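Long-range contacts in adenine phosphoribosyltransferase, putative (Trypanosoma brucei brucei, PDB 5VN4), which probably catalyses the reversible transfer of 5-phosphoribose from 5-phospho-alpha-D-ribose 1-diphosphate to adenine, giving AMP and diphosphate in purine salvage: residues H45-F50 against K127-A131; D154-T159 against I183-L189; L177-A181 against Y203-V209. One frame throughout, in Å; residues are numbered along the deposited sequence.

In the fold
The three contacts run from the active site back into the central, largely parallel sheet. Interaction 1 joins two loops, one before strand 50-51 and the other between strands 119-121 and 138-140, over the ligands. Interaction 2, its centre about 12 Å away, pairs strands 156-157 and 184-185; both contacts touch adenine and ribose-5-phosphate, and Glu128 packs on Ala158 and Leu186. Interaction 3 lies about 14 Å from interaction 2 and about 24 Å from interaction 1. Interaction 1 closes first along the chain, whereas the segments of interactions 2 and 3 alternate. Ile157 packs on Val180 and Phe208, so the strand that leads into the phosphate-binding loop rests directly on side chains of interaction 3.

Interaction 1. Residues H45-F50 against K127-A131; sequences HDVPRF and KEYAA. With HSX (5-O-phosphono-alpha-D-ribofuranose), chain D; ADE (adenine), chain C; PPV (pyrophosphate), chain E.
The imidazole of His45 lies flat on the phenol ring of Tyr129, pairing the base-binding loop 45-50 with the long loop over the active site of this type I phosphoribosyltransferase. The stack is nearly exact: ring centroids are 3.5 Å apart, the planes meet at 5°, and His45 CG sits above the middle of the phenol. The CB methylene of His45 covers the same face. Tyr129 follows Glu128 in a type I turn from Lys127 to Ala130, and its CG stands between the backbone N and the carbonyl carbon (chi1 50°), which lays the ring flat against the imidazole. Pyrophosphate O11 lies at the edge of the phenol, in its plane, and Tyr129 OH donates to it at 2.5 Å. Beside the stack, Val47 CG1 packs 3.5 Å from Glu128 CD and also touches Tyr129 CB at 4.0 Å. Glu128 is stretched out, with CG anti to its N (chi1 -174°), carrying the carboxylate past the valine to the purine. Phe50 places a ring face over adenine C2 and turns its CE1 atom to Tyr129 CE2; on the second subunit, Asn113 packs on His45 and Ala116 on Phe50. Lys127 bends at its last torsion, and its NZ donates to the C1 hydroxyl oxygen, O1, of ribose-5-phosphate at 3.0 Å. The exocyclic amine of adenine is held by both loops: N6 donates to Arg49 O at 3.2 Å and to Glu128 OE1 at 3.1 Å, while a water donates to Arg49 O and to Glu128 OE2.

Interaction 2. Residues D154-T159 against I183-L189; sequences DDVIAT and ILGLTFL. With HSX (5-O-phosphono-alpha-D-ribofuranose), chain D; ADE (adenine), chain C.
Val156 and Leu184 are level with each other on one face of a short parallel strand pair, their CG2 and CD2 methyls 4.0 Å apart. Further along, Ala158 CB meets two leucine methyls on one flank, Leu186 CD1 and Leu189 CD1, the latter at 3.8 Å. Val156, Ala158 and Leu186 also line the adenine pocket. Val156 CG2 lies 3.7 Å from adenine N3, on the opposite side of the purine from Phe50, and Leu186 CD1 comes close to adenine N6. Ile157 turns to the other face, toward Phe208 and Thr210 of strand 208-213. The backbones zip together in parallel register. Ile157 N donates to Leu184 O, and Ile157 O receives Leu186 N at 3.0 Å in a nearly straight bond (169° at the hydrogen). Where the chain turns a corner at Ile183, Asp155 O accepts two amides, Ile183 N on a lone pair in the carbonyl plane and Leu184 N tilted 16° from it. Segment 154-159 belongs to the phosphoribosyl-diphosphate-binding motif of type I phosphoribosyltransferases, two acidic residues leading into the loop that cups the 5'-phosphate before helix 161-172. Beyond the strand pair, a water donates to both Ala158 O and Leu186 O. The acids hold the sugar: ribose O3 donates to Asp154 OD2 at 2.5 Å and ribose O2 to Asp155 OD1 at 2.7 Å, while Asp155 OD2 has a salt bridge to Arg90. At the phosphate end Ala158 N donates to O2X at 2.8 Å. Thr159 grips O3X twice, through its N and through OG1 at 2.6 Å, the hydroxyl being set between backbone N and carbonyl carbon (chi1 68°).

Interaction 3. Residues L177-A181 against Y203-V209; sequences LVEVA and YSNVPFV
Val180 pairs with Phe208 in parallel register, Val180 N donating to Pro207 O at 3.0 Å and Val180 O accepting from Val209 N at 2.8 Å. The side chains of Val180 and Phe208 run side by side on one face of the sheet. Val180 CG1, anti to its own backbone N (chi1 159°), stands 3.6 Å from the Phe208 ring centroid and only 7° off the normal, a CH-pi contact over the middle of the face. Its other methyl, CG2, leans toward Phe208 CE1 and Val206 CG1. Leu177 crosses Val206 at about a right angle, its CG 3.9 Å from Val206 CG1, and its CB meets Tyr203 CD1. Outside the pair, the Tyr203 hydroxyl is hydrogen-bonded to Asp171, and the ring of His196 meets that of Phe208 edge-to-face. Pro207 sets its CD 3.6 Å from Val178 O. On the other face, Val209 CG2 rests 3.5 Å from Glu179 CD. Glu179 OE2 is held from helix 60-75 by a salt bridge to Arg73 and a hydrogen bond to Tyr74. Strand 176-182 thus links strands 149-153 and 208-213, with helices 161-172 and 60-75 on opposite faces, the alpha/beta core of the type I phosphoribosyltransferase fold.

Interaction 1. Residues H45-F50 against K127-A131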
loop_
_atom_site.group_PDB
_atom_site.type_symbol
_atom_site.label_atom_id
_atom_site.label_comp_id
_atom_site.label_asym_id
_atom_site.label_seq_id
_atom_site.Cartn_x
_atom_site.Cartn_y
_atom_site.Cartn_z
ATOM N N HIS A 45 -18.498 3.201 -1.418
ATOM C CA HIS A 45 -19.251 2.709 -0.262
ATOM C C HIS A 45 -20.176 3.799 0.251
ATOM O O HIS A 45 -19.718 4.915 0.504
ATOM C CB HIS A 45 -18.296 2.312 0.858
ATOM C CG HIS A 45 -17.338 1.243 0.462
ATOM N ND1 HIS A 45 -17.736 -0.055 0.219
ATOM C CD2 HIS A 45 -16.008 1.282 0.227
ATOM C CE1 HIS A 45 -16.685 -0.773 -0.133
ATOM N NE2 HIS A 45 -15.624 0.013 -0.136
ATOM N N ASP A 46 -21.449 3.486 0.488
ATOM C CA ASP A 46 -22.413 4.584 0.655
ATOM C C ASP A 46 -22.534 5.137 2.091
ATOM O O ASP A 46 -23.612 5.414 2.617
ATOM C CB ASP A 46 -23.744 4.292 -0.054
ATOM C CG ASP A 46 -24.860 3.850 0.871
ATOM O OD1 ASP A 46 -24.958 2.649 1.195
ATOM O OD2 ASP A 46 -25.664 4.725 1.258
ATOM N N VAL A 47 -21.388 5.396 2.718
ATOM C CA VAL A 47 -21.351 6.105 3.989
ATOM C C VAL A 47 -21.676 7.551 3.626
ATOM O O VAL A 47 -21.573 7.923 2.451
ATOM C CB VAL A 47 -19.968 5.976 4.644
ATOM C CG1 VAL A 47 -19.687 4.516 5.016
ATOM C CG2 VAL A 47 -18.874 6.519 3.716
ATOM N N PRO A 48 -22.086 8.400 4.570
ATOM C CA PRO A 48 -22.407 9.786 4.187
ATOM C C PRO A 48 -21.243 10.529 3.556
ATOM O O PRO A 48 -21.423 11.244 2.558
ATOM C CB PRO A 48 -22.835 10.427 5.514
ATOM C CG PRO A 48 -23.297 9.281 6.356
ATOM C CD PRO A 48 -22.441 8.113 5.972
ATOM N N ARG A 49 -20.043 10.375 4.109
ATOM C CA ARG A 49 -18.882 11.150 3.668
ATOM C C ARG A 49 -17.687 10.205 3.589
ATOM O O ARG A 49 -17.122 9.811 4.615
ATOM C CB ARG A 49 -18.631 12.339 4.595
ATOM C CG ARG A 49 -19.852 13.249 4.693
ATOM C CD ARG A 49 -19.608 14.658 5.248
ATOM N NE ARG A 49 -20.828 15.456 5.068
ATOM C CZ ARG A 49 -20.907 16.782 5.137
ATOM N NH1 ARG A 49 -19.836 17.517 5.401
ATOM N NH2 ARG A 49 -22.077 17.377 4.939
ATOM N N PHE A 50 -17.313 9.834 2.370
ATOM C CA PHE A 50 -16.207 8.915 2.138
ATOM C C PHE A 50 -14.936 9.708 1.865
ATOM O O PHE A 50 -14.863 10.458 0.884
ATOM C CB PHE A 50 -16.514 7.992 0.960
ATOM C CG PHE A 50 -15.430 6.977 0.695
ATOM C CD1 PHE A 50 -15.415 5.763 1.364
ATOM C CD2 PHE A 50 -14.413 7.242 -0.206
ATOM C CE1 PHE A 50 -14.407 4.832 1.128
ATOM C CE2 PHE A 50 -13.421 6.318 -0.449
ATOM C CZ PHE A 50 -13.407 5.112 0.229
ATOM N N LYS A 127 -16.482 -3.541 9.163
ATOM C CA LYS A 127 -16.052 -2.168 8.920
ATOM C C LYS A 127 -17.286 -1.278 8.925
ATOM O O LYS A 127 -18.418 -1.768 8.895
ATOM C CB LYS A 127 -15.328 -2.025 7.567
ATOM C CG LYS A 127 -14.076 -2.887 7.375
ATOM C CD LYS A 127 -13.567 -2.723 5.945
ATOM C CE LYS A 127 -12.197 -3.358 5.717
ATOM N NZ LYS A 127 -11.096 -2.589 6.356
ATOM N N GLU A 128 -17.070 0.048 8.911
ATOM C CA GLU A 128 -18.200 0.977 8.841
ATOM C C GLU A 128 -19.179 0.574 7.743
ATOM O O GLU A 128 -20.404 0.670 7.914
ATOM C CB GLU A 128 -17.701 2.414 8.609
ATOM C CG GLU A 128 -18.824 3.463 8.672
ATOM C CD GLU A 128 -18.412 4.879 8.267
ATOM O OE1 GLU A 128 -17.257 5.105 7.858
ATOM O OE2 GLU A 128 -19.265 5.787 8.355
ATOM N N TYR A 129 -18.656 0.090 6.616
ATOM C CA TYR A 129 -19.484 -0.239 5.463
ATOM C C TYR A 129 -19.488 -1.724 5.118
ATOM O O TYR A 129 -19.912 -2.094 4.018
ATOM C CB TYR A 129 -19.073 0.594 4.252
ATOM C CG TYR A 129 -17.598 0.613 3.919
ATOM C CD1 TYR A 129 -16.951 -0.519 3.434
ATOM C CD2 TYR A 129 -16.862 1.785 4.045
ATOM C CE1 TYR A 129 -15.599 -0.482 3.097
ATOM C CE2 TYR A 129 -15.529 1.834 3.710
ATOM C CZ TYR A 129 -14.899 0.700 3.242
ATOM O OH TYR A 129 -13.567 0.770 2.896
ATOM N N ALA A 130 -19.056 -2.593 6.031
ATOM C CA ALA A 130 -18.997 -4.021 5.732
ATOM C C ALA A 130 -19.561 -4.805 6.906
ATOM O O ALA A 130 -19.031 -4.734 8.020
ATOM C CB ALA A 130 -17.562 -4.473 5.425
ATOM N N ALA A 131 -20.640 -5.542 6.655
ATOM C CA ALA A 131 -21.137 -6.497 7.626
ATOM C C ALA A 131 -20.217 -7.714 7.669
ATOM O O ALA A 131 -19.426 -7.960 6.753
ATOM C CB ALA A 131 -22.558 -6.935 7.265
HETATM C C1 HSX D . -11.404 0.929 5.262
HETATM O O4 HSX D . -12.069 0.521 6.470
HETATM C C2 HSX D . -10.223 1.739 5.763
HETATM O O2 HSX D . -9.165 1.800 4.798
HETATM C C3 HSX D . -9.841 1.016 7.036
HETATM O O3 HSX D . -9.093 -0.181 6.747
HETATM C C4 HSX D . -11.194 0.601 7.595
HETATM C C5 HSX D . -11.738 1.587 8.630
HETATM O O5 HSX D . -13.080 1.248 8.990
HETATM P "P'" HSX D . -13.419 0.523 10.400
HETATM O O1X HSX D . -12.988 -0.930 10.314
HETATM O O2X HSX D . -12.697 1.291 11.472
HETATM O O3X HSX D . -14.924 0.684 10.488
HETATM O O1 HSX D . -10.952 -0.229 4.548
HETATM N N9 ADE C . -13.178 3.456 5.762
HETATM C C8 ADE C . -14.176 3.307 6.674
HETATM N N7 ADE C . -14.980 4.344 6.754
HETATM C C5 ADE C . -14.468 5.236 5.833
HETATM C C6 ADE C . -14.869 6.536 5.438
HETATM N N6 ADE C . -15.931 7.185 5.956
HETATM N N1 ADE C . -14.137 7.147 4.486
HETATM C C2 ADE C . -13.078 6.501 3.975
HETATM N N3 ADE C . -12.611 5.286 4.259
HETATM C C4 ADE C . -13.356 4.703 5.211
HETATM O O11 PPV E . -12.511 -1.501 2.681
HETATM P P1 PPV E . -11.511 -2.084 1.702
HETATM O O21 PPV E . -12.103 -2.425 0.354
HETATM O O31 PPV E . -10.664 -3.173 2.324
HETATM O OPP PPV E . -10.496 -0.850 1.460
HETATM P P2 PPV E . -9.008 -0.772 0.831
HETATM O O12 PPV E . -9.169 0.572 0.170
HETATM O O22 PPV E . -8.096 -0.825 2.044
HETATM O O32 PPV E . -8.795 -1.897 -0.152
HETATM O O HOH W 1 -19.033 8.467 6.864
#

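Interaction 2. Residues D154-T159 against I183-L189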
loop_
_atom_site.group_PDB
_atom_site.type_symbol
_atom_site.label_atom_id
_atom_site.label_comp_id
_atom_site.label_asym_id
_atom_site.label_seq_id
_atom_site.Cartn_x
_atom_site.Cartn_y
_atom_site.Cartn_z
ATOM N N ASP A 154 -3.248 2.313 9.852
ATOM C CA ASP A 154 -4.219 2.311 8.766
ATOM C C ASP A 154 -4.458 3.761 8.366
ATOM O O ASP A 154 -3.942 4.683 9.001
ATOM C CB ASP A 154 -5.513 1.630 9.211
ATOM C CG ASP A 154 -6.230 0.931 8.078
ATOM O OD1 ASP A 154 -5.839 1.129 6.902
ATOM O OD2 ASP A 154 -7.171 0.161 8.381
ATOM N N ASP A 155 -5.257 3.976 7.315
ATOM C CA ASP A 155 -5.610 5.358 6.997
ATOM C C ASP A 155 -6.745 5.874 7.884
ATOM O O ASP A 155 -6.581 6.866 8.603
ATOM C CB ASP A 155 -5.850 5.585 5.494
ATOM C CG ASP A 155 -7.113 4.930 4.964
ATOM O OD1 ASP A 155 -7.488 3.834 5.442
ATOM O OD2 ASP A 155 -7.707 5.514 4.021
ATOM N N VAL A 156 -7.891 5.194 7.874
ATOM C CA VAL A 156 -9.090 5.633 8.582
ATOM C C VAL A 156 -9.374 4.660 9.716
ATOM O O VAL A 156 -9.287 3.442 9.534
ATOM C CB VAL A 156 -10.297 5.688 7.623
ATOM C CG1 VAL A 156 -11.577 6.071 8.380
ATOM C CG2 VAL A 156 -10.033 6.662 6.484
ATOM N N ILE A 157 -9.736 5.200 10.875
ATOM C CA ILE A 157 -10.350 4.435 11.958
ATOM C C ILE A 157 -11.778 4.936 12.105
ATOM O O ILE A 157 -12.001 6.116 12.413
ATOM C CB ILE A 157 -9.565 4.548 13.274
ATOM C CG1 ILE A 157 -8.130 4.026 13.085
ATOM C CG2 ILE A 157 -10.289 3.753 14.367
ATOM C CD1 ILE A 157 -7.220 4.259 14.239
ATOM N N ALA A 158 -12.742 4.051 11.832
ATOM C CA ALA A 158 -14.150 4.404 11.862
ATOM C C ALA A 158 -14.781 3.613 13.001
ATOM O O ALA A 158 -14.679 4.034 14.166
ATOM C CB ALA A 158 -14.780 4.187 10.480
ATOM N N THR A 159 -15.402 2.460 12.736
ATOM C CA THR A 159 -15.952 1.652 13.819
ATOM C C THR A 159 -14.872 0.977 14.655
ATOM O O THR A 159 -15.167 0.517 15.766
ATOM C CB THR A 159 -16.863 0.550 13.277
ATOM O OG1 THR A 159 -16.082 -0.412 12.544
ATOM C CG2 THR A 159 -17.958 1.113 12.406
ATOM N N ILE A 183 -4.550 8.367 9.934
ATOM C CA ILE A 183 -4.633 9.769 9.538
ATOM C C ILE A 183 -6.012 10.393 9.737
ATOM O O ILE A 183 -6.109 11.628 9.798
ATOM C CB ILE A 183 -4.074 10.054 8.124
ATOM C CG1 ILE A 183 -4.851 9.287 7.042
ATOM C CG2 ILE A 183 -2.580 9.751 8.093
ATOM C CD1 ILE A 183 -4.472 9.707 5.624
ATOM N N LEU A 184 -7.069 9.584 9.869
ATOM C CA LEU A 184 -8.426 10.100 10.031
ATOM C C LEU A 184 -9.174 9.217 11.017
ATOM O O LEU A 184 -9.341 8.018 10.777
ATOM C CB LEU A 184 -9.157 10.129 8.684
ATOM C CG LEU A 184 -10.626 10.544 8.744
ATOM C CD1 LEU A 184 -10.789 11.961 9.265
ATOM C CD2 LEU A 184 -11.243 10.412 7.379
ATOM N N GLY A 185 -9.620 9.810 12.118
ATOM C CA GLY A 185 -10.420 9.097 13.097
ATOM C C GLY A 185 -11.801 9.704 13.157
ATOM O O GLY A 185 -11.935 10.922 13.324
ATOM N N LEU A 186 -12.842 8.890 12.984
ATOM C CA LEU A 186 -14.214 9.394 13.051
ATOM C C LEU A 186 -14.659 9.176 14.491
ATOM O O LEU A 186 -15.207 8.131 14.849
ATOM C CB LEU A 186 -15.096 8.675 12.040
ATOM C CG LEU A 186 -14.590 8.753 10.587
ATOM C CD1 LEU A 186 -15.491 7.983 9.647
ATOM C CD2 LEU A 186 -14.444 10.195 10.129
ATOM N N THR A 187 -14.390 10.169 15.346
ATOM C CA THR A 187 -14.470 9.913 16.784
ATOM C C THR A 187 -15.895 9.648 17.245
ATOM O O THR A 187 -16.090 8.964 18.253
ATOM C CB THR A 187 -13.808 11.025 17.604
ATOM O OG1 THR A 187 -14.595 12.217 17.548
ATOM C CG2 THR A 187 -12.409 11.316 17.082
ATOM N N PHE A 188 -16.893 10.153 16.518
ATOM C CA PHE A 188 -18.277 9.898 16.904
ATOM C C PHE A 188 -18.633 8.418 16.831
ATOM O O PHE A 188 -19.611 7.998 17.459
ATOM C CB PHE A 188 -19.249 10.753 16.071
ATOM C CG PHE A 188 -19.232 10.454 14.596
ATOM C CD1 PHE A 188 -20.085 9.505 14.052
ATOM C CD2 PHE A 188 -18.381 11.145 13.743
ATOM C CE1 PHE A 188 -20.072 9.240 12.679
ATOM C CE2 PHE A 188 -18.366 10.887 12.378
ATOM C CZ PHE A 188 -19.213 9.929 11.849
ATOM N N LEU A 189 -17.859 7.620 16.093
ATOM C CA LEU A 189 -18.060 6.177 16.034
ATOM C C LEU A 189 -17.359 5.427 17.160
ATOM O O LEU A 189 -17.535 4.209 17.273
ATOM C CB LEU A 189 -17.626 5.621 14.668
ATOM C CG LEU A 189 -18.416 6.162 13.467
ATOM C CD1 LEU A 189 -17.829 5.635 12.166
ATOM C CD2 LEU A 189 -19.889 5.798 13.560
HETATM C C1 HSX D . -11.404 0.929 5.262
HETATM O O4 HSX D . -12.069 0.521 6.470
HETATM C C2 HSX D . -10.223 1.739 5.763
HETATM O O2 HSX D . -9.165 1.800 4.798
HETATM C C3 HSX D . -9.841 1.016 7.036
HETATM O O3 HSX D . -9.093 -0.181 6.747
HETATM C C4 HSX D . -11.194 0.601 7.595
HETATM C C5 HSX D . -11.738 1.587 8.630
HETATM O O5 HSX D . -13.080 1.248 8.990
HETATM P "P'" HSX D . -13.419 0.523 10.400
HETATM O O1X HSX D . -12.988 -0.930 10.314
HETATM O O2X HSX D . -12.697 1.291 11.472
HETATM O O3X HSX D . -14.924 0.684 10.488
HETATM O O1 HSX D . -10.952 -0.229 4.548
HETATM N N9 ADE C . -13.178 3.456 5.762
HETATM C C8 ADE C . -14.176 3.307 6.674
HETATM N N7 ADE C . -14.980 4.344 6.754
HETATM C C5 ADE C . -14.468 5.236 5.833
HETATM C C6 ADE C . -14.869 6.536 5.438
HETATM N N6 ADE C . -15.931 7.185 5.956
HETATM N N1 ADE C . -14.137 7.147 4.486
HETATM C C2 ADE C . -13.078 6.501 3.975
HETATM N N3 ADE C . -12.611 5.286 4.259
HETATM C C4 ADE C . -13.356 4.703 5.211
HETATM O O HOH W 2 -13.594 6.060 15.589
#

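Interaction 3. Residues L177-A181 against Y203-V209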
loop_
_atom_site.group_PDB
_atom_site.type_symbol
_atom_site.label_atom_id
_atom_site.label_comp_id
_atom_site.label_asym_id
_atom_site.label_seq_id
_atom_site.Cartn_x
_atom_site.Cartn_y
_atom_site.Cartn_z
ATOM N N LEU A 177 1.478 -4.181 22.120
ATOM C CA LEU A 177 0.893 -3.205 21.210
ATOM C C LEU A 177 1.150 -1.822 21.796
ATOM O O LEU A 177 0.603 -1.470 22.848
ATOM C CB LEU A 177 -0.598 -3.473 21.017
ATOM C CG LEU A 177 -1.341 -2.497 20.097
ATOM C CD1 LEU A 177 -0.683 -2.404 18.718
ATOM C CD2 LEU A 177 -2.806 -2.880 19.964
ATOM N N VAL A 178 2.013 -1.053 21.134
ATOM C CA VAL A 178 2.410 0.250 21.656
ATOM C C VAL A 178 1.367 1.312 21.341
ATOM O O VAL A 178 1.005 2.119 22.204
ATOM C CB VAL A 178 3.798 0.620 21.104
ATOM C CG1 VAL A 178 4.216 2.011 21.568
ATOM C CG2 VAL A 178 4.825 -0.419 21.523
ATOM N N GLU A 179 0.875 1.339 20.106
ATOM C CA GLU A 179 0.009 2.416 19.667
ATOM C C GLU A 179 -0.713 1.958 18.417
ATOM O O GLU A 179 -0.221 1.104 17.668
ATOM C CB GLU A 179 0.845 3.664 19.356
ATOM C CG GLU A 179 0.074 4.902 19.007
ATOM C CD GLU A 179 0.901 6.148 19.213
ATOM O OE1 GLU A 179 1.131 6.517 20.384
ATOM O OE2 GLU A 179 1.316 6.757 18.211
ATOM N N VAL A 180 -1.882 2.553 18.206
ATOM C CA VAL A 180 -2.660 2.438 16.984
ATOM C C VAL A 180 -2.600 3.796 16.295
ATOM O O VAL A 180 -2.844 4.825 16.935
ATOM C CB VAL A 180 -4.109 2.063 17.344
ATOM C CG1 VAL A 180 -5.076 2.421 16.236
ATOM C CG2 VAL A 180 -4.191 0.580 17.721
ATOM N N ALA A 181 -2.249 3.802 15.006
ATOM C CA ALA A 181 -1.992 5.033 14.261
ATOM C C ALA A 181 -2.864 5.115 13.014
ATOM O O ALA A 181 -3.079 4.116 12.323
ATOM C CB ALA A 181 -0.524 5.122 13.823
ATOM N N TYR A 203 -6.080 -4.468 26.204
ATOM C CA TYR A 203 -5.438 -3.413 25.428
ATOM C C TYR A 203 -6.018 -2.027 25.700
ATOM O O TYR A 203 -5.848 -1.118 24.885
ATOM C CB TYR A 203 -5.456 -3.768 23.938
ATOM C CG TYR A 203 -4.726 -5.077 23.691
ATOM C CD1 TYR A 203 -3.334 -5.121 23.606
ATOM C CD2 TYR A 203 -5.424 -6.279 23.607
ATOM C CE1 TYR A 203 -2.662 -6.332 23.425
ATOM C CE2 TYR A 203 -4.770 -7.475 23.412
ATOM C CZ TYR A 203 -3.394 -7.500 23.324
ATOM O OH TYR A 203 -2.757 -8.712 23.149
ATOM N N SER A 204 -6.697 -1.837 26.837
ATOM C CA SER A 204 -7.308 -0.542 27.114
ATOM C C SER A 204 -6.285 0.573 27.315
ATOM O O SER A 204 -6.651 1.750 27.213
ATOM C CB SER A 204 -8.229 -0.634 28.330
ATOM O OG SER A 204 -7.489 -0.974 29.485
ATOM N N ASN A 205 -5.019 0.246 27.581
ATOM C CA ASN A 205 -3.992 1.267 27.742
ATOM C C ASN A 205 -3.283 1.633 26.432
ATOM O O ASN A 205 -2.229 2.283 26.474
ATOM C CB ASN A 205 -2.997 0.880 28.846
ATOM C CG ASN A 205 -2.045 -0.202 28.421
ATOM O OD1 ASN A 205 -2.294 -0.929 27.459
ATOM N ND2 ASN A 205 -0.937 -0.316 29.140
ATOM N N VAL A 206 -3.852 1.280 25.281
ATOM C CA VAL A 206 -3.212 1.515 23.988
ATOM C C VAL A 206 -3.790 2.800 23.396
ATOM O O VAL A 206 -4.983 2.833 23.067
ATOM C CB VAL A 206 -3.416 0.336 23.031
ATOM C CG1 VAL A 206 -2.864 0.690 21.644
ATOM C CG2 VAL A 206 -2.743 -0.909 23.580
ATOM N N PRO A 207 -2.996 3.851 23.218
ATOM C CA PRO A 207 -3.530 5.065 22.582
ATOM C C PRO A 207 -3.839 4.844 21.108
ATOM O O PRO A 207 -3.105 4.156 20.392
ATOM C CB PRO A 207 -2.400 6.088 22.754
ATOM C CG PRO A 207 -1.550 5.544 23.877
ATOM C CD PRO A 207 -1.631 4.040 23.738
ATOM N N PHE A 208 -4.952 5.429 20.664
ATOM C CA PHE A 208 -5.247 5.620 19.249
ATOM C C PHE A 208 -4.843 7.042 18.889
ATOM O O PHE A 208 -5.252 7.991 19.562
ATOM C CB PHE A 208 -6.748 5.473 18.979
ATOM C CG PHE A 208 -7.232 4.046 18.836
ATOM C CD1 PHE A 208 -6.803 3.038 19.685
ATOM C CD2 PHE A 208 -8.175 3.737 17.871
ATOM C CE1 PHE A 208 -7.292 1.737 19.542
ATOM C CE2 PHE A 208 -8.670 2.451 17.719
ATOM C CZ PHE A 208 -8.233 1.444 18.560
ATOM N N VAL A 209 -4.064 7.192 17.822
ATOM C CA VAL A 209 -3.601 8.495 17.361
ATOM C C VAL A 209 -3.999 8.636 15.897
ATOM O O VAL A 209 -3.442 7.953 15.032
ATOM C CB VAL A 209 -2.084 8.639 17.530
ATOM C CG1 VAL A 209 -1.597 9.948 16.920
ATOM C CG2 VAL A 209 -1.696 8.528 19.005
#